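Proto-oncogene tyrosine-protein kinase receptor Ret (Danio rerio, PDB 7AMK) is a receptor tyrosine kinase that probably signals on assembling, through its extracellular region, with GDNF and the co-receptor GFR alpha 1. Local coordinates at residues 126-131 and 205-211. The protein carries 4 engineered substitutions. Numbering follows the deposited sequence.
Sequences LSTLCF and IVCMVRT
A short helix can be fixed to a β-sheet by one covalent stud with apolar bumps around it. Residues 126-130 form one helical turn, with C130 N hydrogen-bonded to L126 O at 2.9 Å; F131 then turns extended. The turn lies over strand 205-210, the axes 9.4 Å apart at closest approach and 114° between their directions. C130 (chi1 m) and C207 (chi1 t), CA atoms 6.0 Å apart, join SG to SG at 2.1 Å with chi3 -71°. The CA-to-CB bonds of I205, C207, V209 and T211 point toward the helical segment, although the end of I205 leads away; those of V206 and M208 point away. V209 is the apolar bump beside the disulfide: its CG2 lies 3.4 Å from C130 SG, and its CG1 rests against the notch formed by L126 CD2 (4.2 Å) and L129 CD2 (4.1 Å). The strand is an inner one of the mixed sheet in a cadherin-like β-sandwich, paired with strands 165-170 and 215-227, so the disulfide pins helix 126-130 to the sheet's interior. Beyond the sulfurs the F131 ring (chi1 m) has CE2 3.7 Å from C207 CB, and its edge meets I205, CE1 to CG2 3.3 Å. At the other end, L126 CD1 reaches T211 CG2 at 4.3 Å, while T211 OG1 hydrogen-bonds R213.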
loop_
_atom_site.group_PDB
_atom_site.type_symbol
_atom_site.label_atom_id
_atom_site.label_comp_id
_atom_site.label_asym_id
_atom_site.label_seq_id
_atom_site.Cartn_x
_atom_site.Cartn_y
_atom_site.Cartn_z
ATOM N N LEU A 126 -18.907 -28.756 -54.741
ATOM C CA LEU A 126 -17.579 -28.265 -55.087
ATOM C C LEU A 126 -16.850 -27.764 -53.859
ATOM O O LEU A 126 -15.648 -28.005 -53.707
ATOM C CB LEU A 126 -17.658 -27.151 -56.140
ATOM C CG LEU A 126 -17.971 -27.651 -57.561
ATOM C CD1 LEU A 126 -17.792 -26.559 -58.614
ATOM C CD2 LEU A 126 -17.146 -28.893 -57.927
ATOM N N SER A 127 -17.568 -27.085 -52.960
ATOM C CA SER A 127 -16.916 -26.565 -51.765
ATOM C C SER A 127 -16.311 -27.687 -50.926
ATOM O O SER A 127 -15.185 -27.557 -50.437
ATOM C CB SER A 127 -17.904 -25.734 -50.943
ATOM O OG SER A 127 -19.021 -26.501 -50.573
ATOM N N THR A 128 -17.031 -28.813 -50.785
ATOM C CA THR A 128 -16.498 -29.954 -50.045
ATOM C C THR A 128 -15.307 -30.566 -50.769
ATOM O O THR A 128 -14.328 -30.962 -50.131
ATOM C CB THR A 128 -17.580 -31.029 -49.846
ATOM O OG1 THR A 128 -18.781 -30.440 -49.337
ATOM C CG2 THR A 128 -17.091 -32.099 -48.866
ATOM N N LEU A 129 -15.395 -30.696 -52.100
ATOM C CA LEU A 129 -14.274 -31.234 -52.863
ATOM C C LEU A 129 -13.012 -30.412 -52.642
ATOM O O LEU A 129 -11.905 -30.961 -52.541
ATOM C CB LEU A 129 -14.623 -31.269 -54.351
ATOM C CG LEU A 129 -13.457 -31.567 -55.308
ATOM C CD1 LEU A 129 -12.853 -32.974 -55.087
ATOM C CD2 LEU A 129 -13.887 -31.396 -56.758
ATOM N N CYS A 130 -13.171 -29.096 -52.560
ATOM C CA CYS A 130 -12.100 -28.123 -52.439
ATOM C C CYS A 130 -11.511 -28.038 -51.029
ATOM O O CYS A 130 -10.285 -28.033 -50.865
ATOM C CB CYS A 130 -12.642 -26.760 -52.873
ATOM S SG CYS A 130 -12.621 -26.572 -54.676
ATOM N N PHE A 131 -12.362 -27.940 -50.006
ATOM C CA PHE A 131 -11.906 -27.576 -48.672
ATOM C C PHE A 131 -12.580 -28.432 -47.616
ATOM O O PHE A 131 -13.792 -28.662 -47.681
ATOM C CB PHE A 131 -12.189 -26.106 -48.343
ATOM C CG PHE A 131 -11.490 -25.126 -49.232
ATOM C CD1 PHE A 131 -10.133 -24.855 -49.073
ATOM C CD2 PHE A 131 -12.198 -24.426 -50.193
ATOM C CE1 PHE A 131 -9.505 -23.923 -49.886
ATOM C CE2 PHE A 131 -11.563 -23.483 -51.003
ATOM C CZ PHE A 131 -10.213 -23.244 -50.852
ATOM N N ILE A 205 -7.798 -18.519 -49.444
ATOM C CA ILE A 205 -7.419 -19.565 -50.392
ATOM C C ILE A 205 -8.488 -19.656 -51.487
ATOM O O ILE A 205 -9.690 -19.614 -51.201
ATOM C CB ILE A 205 -7.268 -20.911 -49.650
ATOM C CG1 ILE A 205 -6.263 -20.801 -48.493
ATOM C CG2 ILE A 205 -6.848 -22.043 -50.592
ATOM C CD1 ILE A 205 -4.897 -20.219 -48.887
ATOM N N VAL A 206 -8.060 -19.756 -52.747
ATOM C CA VAL A 206 -8.955 -19.963 -53.886
ATOM C C VAL A 206 -8.712 -21.355 -54.444
ATOM O O VAL A 206 -7.559 -21.754 -54.671
ATOM C CB VAL A 206 -8.757 -18.907 -54.990
ATOM C CG1 VAL A 206 -7.397 -19.057 -55.625
ATOM C CG2 VAL A 206 -9.821 -19.067 -56.065
ATOM N N CYS A 207 -9.802 -22.084 -54.675
ATOM C CA CYS A 207 -9.797 -23.398 -55.305
ATOM C C CYS A 207 -10.445 -23.272 -56.692
ATOM O O CYS A 207 -11.565 -22.766 -56.809
ATOM C CB CYS A 207 -10.548 -24.400 -54.428
ATOM S SG CYS A 207 -10.664 -26.060 -55.059
ATOM N N MET A 208 -9.730 -23.709 -57.734
ATOM C CA MET A 208 -10.188 -23.597 -59.121
ATOM C C MET A 208 -10.368 -24.992 -59.698
ATOM O O MET A 208 -9.431 -25.786 -59.712
ATOM C CB MET A 208 -9.205 -22.785 -59.966
ATOM C CG MET A 208 -9.046 -21.371 -59.440
ATOM S SD MET A 208 -7.625 -20.456 -60.055
ATOM C CE MET A 208 -8.438 -19.552 -61.390
ATOM N N VAL A 209 -11.572 -25.286 -60.154
ATOM C CA VAL A 209 -11.969 -26.634 -60.507
ATOM C C VAL A 209 -12.487 -26.597 -61.936
ATOM O O VAL A 209 -13.414 -25.838 -62.247
ATOM C CB VAL A 209 -13.025 -27.166 -59.534
ATOM C CG1 VAL A 209 -13.354 -28.648 -59.809
ATOM C CG2 VAL A 209 -12.542 -26.957 -58.102
ATOM N N ARG A 210 -11.851 -27.355 -62.815
ATOM C CA ARG A 210 -12.313 -27.464 -64.192
ATOM C C ARG A 210 -13.293 -28.630 -64.246
ATOM O O ARG A 210 -12.895 -29.791 -64.172
ATOM C CB ARG A 210 -11.141 -27.652 -65.148
ATOM C CG ARG A 210 -11.498 -27.427 -66.618
ATOM N N THR A 211 -14.581 -28.324 -64.333
ATOM C CA THR A 211 -15.619 -29.338 -64.448
ATOM C C THR A 211 -15.974 -29.578 -65.921
ATOM O O THR A 211 -15.376 -29.002 -66.828
ATOM C CB THR A 211 -16.864 -28.922 -63.658
ATOM O OG1 THR A 211 -17.483 -27.785 -64.293
ATOM C CG2 THR A 211 -16.502 -28.562 -62.206
#